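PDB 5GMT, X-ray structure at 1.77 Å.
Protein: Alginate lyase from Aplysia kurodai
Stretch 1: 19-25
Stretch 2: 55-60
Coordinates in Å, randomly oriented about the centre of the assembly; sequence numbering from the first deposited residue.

Stretch 1 (19-25) LSSVPHS
Stretch 2 (55-60) SSRALR

Two segments of one chain, at least 33 residues apart in sequence where they touch, cross at a steep angle: the direction from CA of Ser20 to CA of His24 lies 74° from that of CA of Ser56 to CA of Leu59. Stretch 1 is mostly extended without forming a regular strand across the contact. Ser20 has helix-like angles (phi/psi -76/-45), and the residues after it are extended: Ser21 (-150/167), Val22 (-116/153), Pro23 (-69/155) and His24 (-80/92). In stretch 2, Ser55 (-61/-43) precedes extended Ser56 (-69/130) and Arg57 (-69/122), which lead into Ala58 (-99/153), Leu59 (-72/121) and Arg60 (-112/131), the start of a strand that continues later in the chain. Outside the contact, Leu19 (-147/104; t, t) and Ser25 (-140/150; t) are extended; Ser20 and Ser55 are m, and Arg60 is t, t, p, 178°. In register, Ser21 and Arg57 have the nearest CA atoms, 5.1 Å apart, and the contact buries 352 Å² in all.

A single hydrogen bond joins the two stretches. Val22 N donates to Arg57 O at 2.9 Å, with an N-H...O angle of 161°, close to linear and so well suited to a strong backbone bond. The same carbonyl lies 3.2 Å, Arg57 O to Ser21 CA, from the preceding residue.

The apolar contact centres on Val22, buried and in the m rotamer (chi1 -70°). Its branched side chain is compact enough to lie against backbone as well as side chain: Val22 CG2 is 3.6 Å from both Ala58 C and Leu59 N, while Val22 CG1 reaches Leu59 CB at 4.3 Å. Leu59 has chi1 t and chi2 p. The CA-to-CB bond of Ala58 points away, leaving its main chain to meet the valine.

Arg57 has the largest covered area, 114 Å². Its chi1 and chi2 are t, chi3 is m and chi4 is -90°, a course that carries the aliphatic part past the main chain at Pro23, with Arg57 CD 3.9 Å from Pro23 C. The guanidinium then stacks flat on the ring of His24 (chi1 t, chi2 -146°), with centres 4.0 Å apart and planes inclined at 29°; Arg57 NH1 to His24 CD2 is 3.3 Å. Two planar, delocalised groups can pack face to face in this way while the guanidinium edge stays available for hydrogen bonding, and NH1 is indeed bonded elsewhere in the structure.

At the Ser20 end the contacts are looser and involve small side chains. Ser21 (p) and Ser56 (m) both point their CA-to-CB bonds toward the opposing stretch, and Ser21 CB is 4.1 Å from Ser56 CB; Ser20 O lies 4.0 Å from Ser56 CB.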

# COMPACT_ATOMS: atom_id res chain seq x y z
N LEU A 19 -4.94 0.31 14.59
CA LEU A 19 -6.29 -0.21 14.44
C LEU A 19 -6.21 -1.73 14.50
O LEU A 19 -5.79 -2.38 13.56
CB LEU A 19 -6.93 0.28 13.14
CG LEU A 19 -8.42 0.01 12.90
CD1 LEU A 19 -9.03 1.08 12.02
CD2 LEU A 19 -8.65 -1.39 12.29
N SER A 20 -6.61 -2.29 15.64
CA SER A 20 -6.47 -3.72 15.88
C SER A 20 -7.51 -4.51 15.12
O SER A 20 -7.20 -5.52 14.49
CB SER A 20 -6.60 -4.04 17.38
OG SER A 20 -5.70 -3.25 18.13
N SER A 21 -8.75 -4.02 15.18
CA SER A 21 -9.89 -4.76 14.68
C SER A 21 -10.94 -3.78 14.20
O SER A 21 -10.87 -2.59 14.49
CB SER A 21 -10.47 -5.66 15.77
OG SER A 21 -10.91 -4.86 16.86
N VAL A 22 -11.94 -4.28 13.48
CA VAL A 22 -13.05 -3.44 13.08
C VAL A 22 -14.33 -3.95 13.73
O VAL A 22 -14.43 -5.14 14.07
CB VAL A 22 -13.20 -3.41 11.55
CG1 VAL A 22 -12.03 -2.64 10.91
CG2 VAL A 22 -13.27 -4.83 11.01
N PRO A 23 -15.31 -3.05 13.95
CA PRO A 23 -16.55 -3.51 14.60
C PRO A 23 -17.39 -4.43 13.73
O PRO A 23 -17.31 -4.40 12.50
CB PRO A 23 -17.30 -2.20 14.87
CG PRO A 23 -16.76 -1.23 13.86
CD PRO A 23 -15.31 -1.60 13.70
N HIS A 24 -18.21 -5.27 14.37
CA HIS A 24 -19.15 -6.10 13.64
C HIS A 24 -20.37 -5.27 13.26
O HIS A 24 -21.33 -5.15 14.03
CB HIS A 24 -19.57 -7.31 14.49
CG HIS A 24 -20.40 -8.31 13.75
ND1 HIS A 24 -21.40 -9.04 14.35
CD2 HIS A 24 -20.38 -8.70 12.45
CE1 HIS A 24 -21.97 -9.83 13.46
NE2 HIS A 24 -21.36 -9.65 12.30
N SER A 25 -20.34 -4.68 12.07
CA SER A 25 -21.39 -3.78 11.62
C SER A 25 -21.69 -4.01 10.15
O SER A 25 -20.81 -4.42 9.40
CB SER A 25 -20.99 -2.31 11.86
OG SER A 25 -21.94 -1.40 11.34
N SER A 55 -8.91 -14.04 15.99
CA SER A 55 -9.73 -13.60 17.11
C SER A 55 -10.16 -12.16 16.93
O SER A 55 -11.32 -11.80 17.17
CB SER A 55 -8.97 -13.78 18.42
OG SER A 55 -8.60 -15.14 18.58
N SER A 56 -9.22 -11.32 16.51
CA SER A 56 -9.54 -9.93 16.19
C SER A 56 -10.40 -9.91 14.93
O SER A 56 -10.06 -10.56 13.95
CB SER A 56 -8.26 -9.11 15.98
OG SER A 56 -7.55 -8.95 17.20
N ARG A 57 -11.52 -9.20 14.98
CA ARG A 57 -12.37 -9.10 13.80
C ARG A 57 -11.67 -8.26 12.74
O ARG A 57 -11.33 -7.11 12.98
CB ARG A 57 -13.73 -8.48 14.14
CG ARG A 57 -14.65 -8.35 12.93
CD ARG A 57 -16.11 -8.12 13.33
NE ARG A 57 -16.68 -9.34 13.90
CZ ARG A 57 -17.31 -10.27 13.18
NH1 ARG A 57 -17.46 -10.11 11.87
NH2 ARG A 57 -17.79 -11.35 13.77
N ALA A 58 -11.48 -8.85 11.57
CA ALA A 58 -10.68 -8.25 10.52
C ALA A 58 -11.51 -7.54 9.46
O ALA A 58 -12.65 -7.91 9.20
CB ALA A 58 -9.83 -9.32 9.85
N LEU A 59 -10.91 -6.55 8.83
CA LEU A 59 -11.49 -5.93 7.66
C LEU A 59 -11.38 -6.90 6.50
O LEU A 59 -10.27 -7.32 6.16
CB LEU A 59 -10.76 -4.61 7.34
CG LEU A 59 -11.14 -3.92 6.04
CD1 LEU A 59 -12.59 -3.48 6.08
CD2 LEU A 59 -10.19 -2.73 5.79
N ARG A 60 -12.51 -7.28 5.90
CA ARG A 60 -12.45 -8.28 4.83
C ARG A 60 -12.83 -7.65 3.51
O ARG A 60 -13.84 -6.96 3.42
CB ARG A 60 -13.38 -9.47 5.12
CG ARG A 60 -13.13 -10.66 4.18
CD ARG A 60 -14.20 -11.75 4.29
NE ARG A 60 -15.42 -11.37 3.57
CZ ARG A 60 -16.51 -12.13 3.46
NH1 ARG A 60 -16.56 -13.33 4.03
NH2 ARG A 60 -17.56 -11.68 2.77